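Local coordinates for iron binding protein FbpA (Mannheimia haemolytica, PDB 1Q35) that binds ferric iron in the periplasm and probably hands it on for uptake into the cell, at residues 63-67 against 93-97; 159-164 against 307-313; 133-137 against 175-181. All coordinates share one frame; numbering follows the deposited sequence.

Overall arrangement
Contact 3 lies at the iron site: the side chains of Arg136 and Asp178 come within about 4 Å of those of Tyr142 and Tyr199, respectively, two tyrosines that bind ferric iron, a metal absent from this model. Contact 2 adjoins it, with centres 17 Å apart, and the two meet where Phe313 packs against Val135; along the chain their segments alternate. Contact 1 stands apart, its centre 27 Å from that of contact 3 and on the opposite side of the chain's centre. The mixed sheet links contacts 1 and 3, since strand 96-108 and strand 133-134 both belong to it. Val63 and Val308 each lie about 11 Å from Tyr142, measured between side chains.

Contact 1: 63-67 against 93-97; sequences VMEIV and DQWFG
Trp95 lies against one side of helix 60-68, meeting Val63, Met64 and Val67 from CB to the five-membered ring. CG sits between the backbone N and the carbonyl carbon (chi1 63°), a torsion that swings the indole across the ends of the two valines. At the start, Trp95 CB is 3.3 Å from Val63 CG1, and Trp95 CG touches Val63 CG1 at 3.4 Å. Trp95 CD2 and CD1 are each 3.8 Å from the same Val63 CG1; CD1 also has Met64 SD at 3.8 Å and, obliquely, Val67 CG2 at 4.0 Å. At NE1 the sulfur takes over, Met64 SD lying 3.5 Å from Trp95 NE1. This Met-aromatic contact is oblique, 42° from the ring normal, and the bent, flexible methionine chain suits it. Trp95 also packs on Leu294 of helix 294-298 and on Ile231 and Val235 of strand 228-236, the antiparallel partner of strand 96-108, into which Gln94 and Trp95 lead. Beside it, Val67 CG1 touches OE1 of Gln94, and a water donates to both that oxygen and the carbonyl O of Val67. Apolar and sulfur contacts therefore hold the helix to the buried indole, while the polar glutamine suits the partly exposed margin, where the link is through water.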
loop_
_atom_site.group_PDB
_atom_site.type_symbol
_atom_site.label_atom_id
_atom_site.label_comp_id
_atom_site.label_asym_id
_atom_site.label_seq_id
_atom_site.Cartn_x
_atom_site.Cartn_y
_atom_site.Cartn_z
ATOM N N VAL A 63 -7.818 6.435 2.600
ATOM C CA VAL A 63 -7.826 7.250 3.810
ATOM C C VAL A 63 -8.492 8.592 3.547
ATOM O O VAL A 63 -9.362 9.018 4.312
ATOM C CB VAL A 63 -6.395 7.495 4.334
ATOM C CG1 VAL A 63 -6.372 8.602 5.373
ATOM C CG2 VAL A 63 -5.816 6.218 4.920
ATOM N N MET A 64 -8.099 9.258 2.469
ATOM C CA MET A 64 -8.638 10.583 2.174
ATOM C C MET A 64 -10.084 10.510 1.693
ATOM O O MET A 64 -10.856 11.419 1.965
ATOM C CB MET A 64 -7.753 11.333 1.176
ATOM C CG MET A 64 -6.367 11.652 1.701
ATOM S SD MET A 64 -6.347 12.388 3.355
ATOM C CE MET A 64 -7.343 13.841 3.099
ATOM N N GLU A 65 -10.483 9.427 1.030
ATOM C CA GLU A 65 -11.892 9.220 0.694
ATOM C C GLU A 65 -12.734 9.246 1.973
ATOM O O GLU A 65 -13.775 9.906 2.035
ATOM C CB GLU A 65 -12.101 7.888 -0.032
ATOM C CG GLU A 65 -13.550 7.629 -0.431
ATOM C CD GLU A 65 -13.802 6.217 -0.930
ATOM O OE1 GLU A 65 -14.982 5.891 -1.199
ATOM O OE2 GLU A 65 -12.836 5.430 -1.054
ATOM N N ILE A 66 -12.267 8.532 2.991
ATOM C CA ILE A 66 -12.974 8.424 4.266
ATOM C C ILE A 66 -12.999 9.768 4.988
ATOM O O ILE A 66 -14.052 10.221 5.451
ATOM C CB ILE A 66 -12.313 7.326 5.145
ATOM C CG1 ILE A 66 -12.522 5.943 4.515
ATOM C CG2 ILE A 66 -12.865 7.355 6.567
ATOM C CD1 ILE A 66 -11.536 4.892 4.977
ATOM N N VAL A 67 -11.844 10.411 5.064
ATOM C CA VAL A 67 -11.701 11.667 5.784
ATOM C C VAL A 67 -12.480 12.792 5.089
ATOM O O VAL A 67 -13.178 13.563 5.757
ATOM C CB VAL A 67 -10.207 12.014 5.956
ATOM C CG1 VAL A 67 -10.012 13.427 6.493
ATOM C CG2 VAL A 67 -9.546 10.995 6.889
ATOM N N ASP A 93 -5.155 15.732 12.348
ATOM C CA ASP A 93 -5.403 14.669 13.337
ATOM C C ASP A 93 -6.528 13.670 13.027
ATOM O O ASP A 93 -7.017 13.005 13.935
ATOM C CB ASP A 93 -5.658 15.277 14.728
ATOM C CG ASP A 93 -4.496 16.098 15.237
ATOM O OD1 ASP A 93 -3.333 15.849 14.851
ATOM O OD2 ASP A 93 -4.664 17.024 16.061
ATOM N N GLN A 94 -6.906 13.514 11.762
ATOM C CA GLN A 94 -7.988 12.586 11.416
ATOM C C GLN A 94 -7.529 11.258 10.801
ATOM O O GLN A 94 -8.345 10.363 10.619
ATOM C CB GLN A 94 -8.989 13.257 10.482
ATOM C CG GLN A 94 -9.755 14.407 11.114
ATOM C CD GLN A 94 -11.004 14.742 10.341
ATOM O OE1 GLN A 94 -10.940 15.442 9.331
ATOM N NE2 GLN A 94 -12.139 14.221 10.788
ATOM N N TRP A 95 -6.245 11.138 10.470
ATOM C CA TRP A 95 -5.702 9.874 9.965
ATOM C C TRP A 95 -4.244 9.727 10.369
ATOM O O TRP A 95 -3.534 10.707 10.572
ATOM C CB TRP A 95 -5.878 9.737 8.444
ATOM C CG TRP A 95 -5.146 10.761 7.624
ATOM C CD1 TRP A 95 -5.666 11.904 7.089
ATOM C CD2 TRP A 95 -3.765 10.731 7.225
ATOM N NE1 TRP A 95 -4.696 12.594 6.405
ATOM C CE2 TRP A 95 -3.518 11.896 6.469
ATOM C CE3 TRP A 95 -2.704 9.841 7.442
ATOM C CZ2 TRP A 95 -2.264 12.195 5.930
ATOM C CZ3 TRP A 95 -1.456 10.139 6.899
ATOM C CH2 TRP A 95 -1.251 11.307 6.157
ATOM N N PHE A 96 -3.801 8.474 10.448
ATOM C CA PHE A 96 -2.486 8.129 10.971
ATOM C C PHE A 96 -1.867 6.995 10.172
ATOM O O PHE A 96 -2.459 5.935 10.020
ATOM C CB PHE A 96 -2.601 7.744 12.442
ATOM C CG PHE A 96 -3.234 8.816 13.261
ATOM C CD1 PHE A 96 -4.611 8.849 13.433
ATOM C CD2 PHE A 96 -2.470 9.850 13.772
ATOM C CE1 PHE A 96 -5.214 9.882 14.137
ATOM C CE2 PHE A 96 -3.067 10.877 14.486
ATOM C CZ PHE A 96 -4.436 10.893 14.661
ATOM N N GLY A 97 -0.678 7.244 9.646
ATOM C CA GLY A 97 0.111 6.212 8.999
ATOM C C GLY A 97 0.755 5.305 10.030
ATOM O O GLY A 97 1.209 5.760 11.080
HETATM O O HOH W 1 -12.830 16.270 7.005
#

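Contact 2: 159-164 against 307-313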
loop_
_atom_site.group_PDB
_atom_site.type_symbol
_atom_site.label_atom_id
_atom_site.label_comp_id
_atom_site.label_asym_id
_atom_site.label_seq_id
_atom_site.Cartn_x
_atom_site.Cartn_y
_atom_site.Cartn_z
ATOM N N THR A 159 0.621 11.206 -18.447
ATOM C CA THR A 159 0.284 10.012 -17.675
ATOM C C THR A 159 -0.567 9.049 -18.516
ATOM O O THR A 159 -0.363 7.840 -18.468
ATOM C CB THR A 159 -0.403 10.367 -16.349
ATOM O OG1 THR A 159 0.483 11.173 -15.560
ATOM C CG2 THR A 159 -0.641 9.117 -15.518
ATOM N N LYS A 160 -1.501 9.575 -19.304
ATOM C CA LYS A 160 -2.301 8.724 -20.186
ATOM C C LYS A 160 -1.425 8.039 -21.229
ATOM O O LYS A 160 -1.606 6.853 -21.498
ATOM C CB LYS A 160 -3.417 9.509 -20.874
ATOM C CG LYS A 160 -4.377 8.598 -21.643
ATOM C CD LYS A 160 -5.566 9.362 -22.195
ATOM C CE LYS A 160 -6.497 8.442 -22.959
ATOM N NZ LYS A 160 -7.702 9.170 -23.433
ATOM N N ALA A 161 -0.485 8.773 -21.812
ATOM C CA ALA A 161 0.432 8.188 -22.786
ATOM C C ALA A 161 1.245 7.064 -22.145
ATOM O O ALA A 161 1.454 6.016 -22.763
ATOM C CB ALA A 161 1.344 9.238 -23.388
ATOM N N PHE A 162 1.685 7.269 -20.905
ATOM C CA PHE A 162 2.353 6.223 -20.149
ATOM C C PHE A 162 1.458 4.991 -19.996
ATOM O O PHE A 162 1.902 3.870 -20.245
ATOM C CB PHE A 162 2.802 6.740 -18.776
ATOM C CG PHE A 162 3.102 5.644 -17.803
ATOM C CD1 PHE A 162 4.244 4.869 -17.937
ATOM C CD2 PHE A 162 2.228 5.359 -16.770
ATOM C CE1 PHE A 162 4.513 3.847 -17.039
ATOM C CE2 PHE A 162 2.489 4.328 -15.880
ATOM C CZ PHE A 162 3.636 3.579 -16.015
ATOM N N LEU A 163 0.209 5.188 -19.595
ATOM C CA LEU A 163 -0.706 4.062 -19.414
ATOM C C LEU A 163 -0.968 3.318 -20.719
ATOM O O LEU A 163 -1.099 2.102 -20.704
ATOM C CB LEU A 163 -2.021 4.523 -18.796
ATOM C CG LEU A 163 -1.922 4.988 -17.338
ATOM C CD1 LEU A 163 -3.221 5.615 -16.893
ATOM C CD2 LEU A 163 -1.546 3.842 -16.413
ATOM N N GLU A 164 -1.021 4.036 -21.836
ATOM C CA GLU A 164 -1.235 3.396 -23.134
ATOM C C GLU A 164 -0.035 2.525 -23.497
ATOM O O GLU A 164 -0.203 1.402 -23.984
ATOM C CB GLU A 164 -1.494 4.442 -24.217
ATOM C CG GLU A 164 -2.792 5.216 -24.053
ATOM C CD GLU A 164 -3.980 4.561 -24.721
ATOM O OE1 GLU A 164 -4.898 5.304 -25.121
ATOM O OE2 GLU A 164 -4.006 3.318 -24.835
ATOM N N LEU A 307 -8.337 8.026 -16.215
ATOM C CA LEU A 307 -7.408 7.653 -17.278
ATOM C C LEU A 307 -7.371 6.147 -17.491
ATOM O O LEU A 307 -7.328 5.684 -18.629
ATOM C CB LEU A 307 -5.991 8.136 -16.986
ATOM C CG LEU A 307 -5.806 9.649 -16.934
ATOM C CD1 LEU A 307 -4.345 9.989 -16.716
ATOM C CD2 LEU A 307 -6.324 10.334 -18.188
ATOM N N VAL A 308 -7.378 5.388 -16.401
ATOM C CA VAL A 308 -7.364 3.925 -16.488
ATOM C C VAL A 308 -8.593 3.437 -17.263
ATOM O O VAL A 308 -8.501 2.541 -18.101
ATOM C CB VAL A 308 -7.290 3.285 -15.081
ATOM C CG1 VAL A 308 -7.524 1.783 -15.146
ATOM C CG2 VAL A 308 -5.939 3.571 -14.442
ATOM N N ASP A 309 -9.737 4.053 -16.987
ATOM C CA ASP A 309 -10.970 3.744 -17.703
ATOM C C ASP A 309 -10.880 4.126 -19.179
ATOM O O ASP A 309 -11.282 3.344 -20.042
ATOM C CB ASP A 309 -12.161 4.445 -17.050
ATOM C CG ASP A 309 -13.465 4.138 -17.752
ATOM O OD1 ASP A 309 -13.836 2.949 -17.814
ATOM O OD2 ASP A 309 -14.166 5.017 -18.293
ATOM N N GLU A 310 -10.345 5.308 -19.483
ATOM C CA GLU A 310 -10.250 5.770 -20.867
ATOM C C GLU A 310 -9.392 4.843 -21.717
ATOM O O GLU A 310 -9.741 4.545 -22.859
ATOM C CB GLU A 310 -9.688 7.193 -20.931
ATOM C CG GLU A 310 -10.658 8.260 -20.462
ATOM C CD GLU A 310 -10.031 9.636 -20.378
ATOM O OE1 GLU A 310 -10.657 10.514 -19.757
ATOM O OE2 GLU A 310 -8.929 9.839 -20.934
ATOM N N VAL A 311 -8.277 4.370 -21.168
ATOM C CA VAL A 311 -7.386 3.494 -21.931
ATOM C C VAL A 311 -7.856 2.038 -21.913
ATOM O O VAL A 311 -7.282 1.202 -22.606
ATOM C CB VAL A 311 -5.905 3.595 -21.458
ATOM C CG1 VAL A 311 -5.441 5.046 -21.444
ATOM C CG2 VAL A 311 -5.694 2.945 -20.106
ATOM N N LYS A 312 -8.888 1.745 -21.129
ATOM C CA LYS A 312 -9.418 0.389 -20.978
ATOM C C LYS A 312 -8.263 -0.556 -20.657
ATOM O O LYS A 312 -8.013 -1.548 -21.352
ATOM C CB LYS A 312 -10.212 -0.048 -22.219
ATOM C CG LYS A 312 -11.474 0.784 -22.461
ATOM C CD LYS A 312 -12.530 0.558 -21.382
ATOM C CE LYS A 312 -13.835 1.285 -21.684
ATOM N NZ LYS A 312 -13.834 2.689 -21.184
ATOM N N PHE A 313 -7.564 -0.218 -19.577
ATOM C CA PHE A 313 -6.294 -0.840 -19.230
ATOM C C PHE A 313 -6.367 -2.358 -19.120
ATOM O O PHE A 313 -5.421 -3.051 -19.496
ATOM C CB PHE A 313 -5.756 -0.258 -17.914
ATOM C CG PHE A 313 -4.342 -0.659 -17.619
ATOM C CD1 PHE A 313 -3.279 0.077 -18.117
ATOM C CD2 PHE A 313 -4.076 -1.789 -16.873
ATOM C CE1 PHE A 313 -1.987 -0.301 -17.860
ATOM C CE2 PHE A 313 -2.783 -2.172 -16.617
ATOM C CZ PHE A 313 -1.738 -1.421 -17.103
HETATM O O HOH W 2 -8.821 7.104 -24.915
HETATM O O HOH W 3 -7.325 4.919 -25.310
HETATM O O HOH W 4 -6.109 1.774 -25.058
#
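Helix 301-311, which closes in a Schellman motif, crosses helix 141-168: the axes of the two short segments pass 9.8 Å apart at a signed angle of -48°. Leu163, Leu307 and Val311 fill the interface. Leu163 points toward the other helix and lays its CD1 3.7 Å from Leu307 CB, crossing that side chain at about a right angle, with CG2 of Val308 next to the same methyl. Leu307 in turn splits its methyls, CD1 going to Thr159 and the backbone of Lys160, CD2 to the aliphatic part of Lys160. Branched apolar side chains suit this place because they can touch two neighbours at once, as the methyls of Leu307 do.

Lys160 serves both the core and its border. Its chain is fully extended, with CG anti to the backbone N (chi1 -172°), and runs across the other helix; Lys160 CG passes 3.7 Å from Val311 CG1, and Lys160 NZ reaches Glu310 OE2 at 2.9 Å in a salt bridge. NZ meets the carboxylate on its anti side, 28° out of plane, and also donates to a water. A long chain with a charged tip thus covers apolar neighbours and still finds an acid at the rim.

At Lys312 phi turns positive, and the amides of Lys312 and Phe313 bond back to the carbonyls of Asp309 and Val308, closing the helix. The chain then brings the edge of the Phe313 ring to the backbone of Leu163, with Phe313 CE1 3.8 Å from Leu163 O.

Lys167, one turn further along helix 141-168, donates to the carbonyls of Val311 and Lys312 at this helix end. Phe147, near the start of the same long helix, packs on both Leu163 and Val308, while Phe313 reaches Val135, next to Cys134 of strand 133-134.

Contact 3: 133-137 against 175-181; sequences VCVRS and QGGDRDQ. With FMT (formic acid), chain D.
The guanidinium of Arg136 carries Gly177 on one face, the Gly177 CA 3.7 Å above the plane and over the centre; lacking a side chain, glycine can lie on this face with formic acid O1 close by. The guanidinium of Arg179 instead meets formic acid O2 at its edge and in plane, Arg179 NE donating at 2.8 Å. Arg136 bends at chi3 (-64°), and its NH1 reaches OD1 of Asp178 at 3.3 Å, a weak hydrogen bond within a salt bridge, the planes 76° apart. A water joins Arg136 N to the same OD1, while Asp178 OD2 is held by Arg103 and the amide of Asn196.

A third flat group, the Gln181 amide, lies beside the backbone at Arg136. Within 175-181, Gln181 NE2 donates nearly in plane to Gln175 O at 2.7 Å and to Gly177 O at 2.8 Å. Gln181 OE1 takes a bond from Arg172 and touches Cys134 CB at 3.3 Å, beside the Cys134-Cys190 disulfide. A primary amide suits this spot, donating twice and accepting as well, and these bonds fix its rotation.

At the start of helix 178-187, Asp178 N donates to formic acid O1 at 2.8 Å and Arg179 N to O2. Although the formic acid is probably from the crystallisation liquor, helix-start amides and two arginines, close to the iron-binding Tyr142 and Tyr199, are consistent with a pocket favouring a small anion.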
loop_
_atom_site.group_PDB
_atom_site.type_symbol
_atom_site.label_atom_id
_atom_site.label_comp_id
_atom_site.label_asym_id
_atom_site.label_seq_id
_atom_site.Cartn_x
_atom_site.Cartn_y
_atom_site.Cartn_z
ATOM N N VAL A 133 5.839 -7.228 -19.715
ATOM C CA VAL A 133 5.418 -6.608 -18.456
ATOM C C VAL A 133 4.137 -7.245 -17.908
ATOM O O VAL A 133 3.207 -7.513 -18.655
ATOM C CB VAL A 133 5.222 -5.091 -18.634
ATOM C CG1 VAL A 133 4.934 -4.419 -17.287
ATOM C CG2 VAL A 133 6.451 -4.472 -19.309
ATOM N N CYS A 134 4.106 -7.489 -16.600
ATOM C CA CYS A 134 2.910 -7.970 -15.905
ATOM C C CYS A 134 2.504 -6.966 -14.827
ATOM O O CYS A 134 3.337 -6.526 -14.037
ATOM C CB CYS A 134 3.209 -9.260 -15.117
ATOM S SG CYS A 134 3.154 -10.888 -15.893
ATOM N N VAL A 135 1.228 -6.614 -14.792
ATOM C CA VAL A 135 0.682 -5.797 -13.717
ATOM C C VAL A 135 -0.732 -6.281 -13.414
ATOM O O VAL A 135 -1.473 -6.684 -14.319
ATOM C CB VAL A 135 0.735 -4.296 -14.029
ATOM C CG1 VAL A 135 -0.228 -3.941 -15.114
ATOM C CG2 VAL A 135 0.477 -3.471 -12.767
ATOM N N ARG A 136 -1.101 -6.257 -12.139
ATOM C CA ARG A 136 -2.480 -6.532 -11.750
ATOM C C ARG A 136 -3.405 -5.446 -12.302
ATOM O O ARG A 136 -2.949 -4.459 -12.874
ATOM C CB ARG A 136 -2.609 -6.614 -10.233
ATOM C CG ARG A 136 -2.569 -5.260 -9.543
ATOM C CD ARG A 136 -2.420 -5.338 -8.057
ATOM N NE ARG A 136 -3.559 -5.987 -7.416
ATOM C CZ ARG A 136 -3.589 -6.316 -6.140
ATOM N NH1 ARG A 136 -2.531 -6.088 -5.372
ATOM N NH2 ARG A 136 -4.673 -6.889 -5.637
ATOM N N SER A 137 -4.705 -5.645 -12.137
ATOM C CA SER A 137 -5.698 -4.688 -12.616
ATOM C C SER A 137 -5.247 -3.239 -12.455
ATOM O O SER A 137 -4.832 -2.821 -11.376
ATOM C CB SER A 137 -7.014 -4.873 -11.869
ATOM O OG SER A 137 -7.948 -3.877 -12.258
ATOM N N GLN A 175 -4.392 -9.621 -14.036
ATOM C CA GLN A 175 -5.030 -10.654 -13.228
ATOM C C GLN A 175 -4.235 -10.869 -11.942
ATOM O O GLN A 175 -3.038 -10.569 -11.877
ATOM C CB GLN A 175 -5.089 -11.968 -14.007
ATOM C CG GLN A 175 -3.717 -12.508 -14.374
ATOM C CD GLN A 175 -3.788 -13.631 -15.369
ATOM O OE1 GLN A 175 -3.768 -14.801 -14.987
ATOM N NE2 GLN A 175 -3.875 -13.290 -16.649
ATOM N N GLY A 176 -4.895 -11.393 -10.922
ATOM C CA GLY A 176 -4.233 -11.731 -9.680
ATOM C C GLY A 176 -3.797 -10.507 -8.892
ATOM O O GLY A 176 -4.191 -9.380 -9.206
ATOM N N GLY A 177 -2.998 -10.737 -7.859
ATOM C CA GLY A 177 -2.438 -9.678 -7.042
ATOM C C GLY A 177 -0.960 -9.473 -7.326
ATOM O O GLY A 177 -0.432 -9.924 -8.346
ATOM N N ASP A 178 -0.284 -8.785 -6.418
ATOM C CA ASP A 178 1.122 -8.449 -6.625
ATOM C C ASP A 178 2.021 -9.692 -6.634
ATOM O O ASP A 178 2.912 -9.808 -7.480
ATOM C CB ASP A 178 1.619 -7.478 -5.550
ATOM C CG ASP A 178 1.150 -6.053 -5.754
ATOM O OD1 ASP A 178 0.469 -5.744 -6.754
ATOM O OD2 ASP A 178 1.460 -5.181 -4.919
ATOM N N ARG A 179 1.805 -10.611 -5.693
ATOM C CA ARG A 179 2.626 -11.828 -5.633
ATOM C C ARG A 179 2.469 -12.669 -6.894
ATOM O O ARG A 179 3.438 -13.253 -7.380
ATOM C CB ARG A 179 2.296 -12.662 -4.400
ATOM C CG ARG A 179 2.701 -11.994 -3.091
ATOM C CD ARG A 179 2.103 -12.646 -1.866
ATOM N NE ARG A 179 0.646 -12.530 -1.868
ATOM C CZ ARG A 179 -0.174 -13.229 -1.091
ATOM N NH1 ARG A 179 0.299 -14.103 -0.216
ATOM N NH2 ARG A 179 -1.482 -13.049 -1.198
ATOM N N ASP A 180 1.259 -12.709 -7.437
ATOM C CA ASP A 180 0.984 -13.486 -8.637
ATOM C C ASP A 180 1.826 -13.031 -9.827
ATOM O O ASP A 180 2.187 -13.848 -10.674
ATOM C CB ASP A 180 -0.489 -13.375 -9.044
ATOM C CG ASP A 180 -1.414 -14.150 -8.138
ATOM O OD1 ASP A 180 -1.035 -15.244 -7.679
ATOM O OD2 ASP A 180 -2.554 -13.740 -7.846
ATOM N N GLN A 181 2.148 -11.740 -9.907
ATOM C CA GLN A 181 2.968 -11.258 -11.017
ATOM C C GLN A 181 4.389 -11.788 -10.906
ATOM O O GLN A 181 5.042 -12.038 -11.922
ATOM C CB GLN A 181 3.011 -9.727 -11.112
ATOM C CG GLN A 181 1.706 -8.993 -10.869
ATOM C CD GLN A 181 0.572 -9.493 -11.736
ATOM O OE1 GLN A 181 0.718 -9.612 -12.946
ATOM N NE2 GLN A 181 -0.568 -9.768 -11.116
HETATM C C FMT D . -0.957 -9.667 -3.069
HETATM O O1 FMT D . -1.343 -8.626 -3.784
HETATM O O2 FMT D . -0.262 -10.521 -3.601
HETATM O O HOH W 5 -1.305 -9.894 -14.772
HETATM O O HOH W 6 0.683 -5.754 -9.729
HETATM O O HOH W 7 -5.867 -8.007 -10.811
#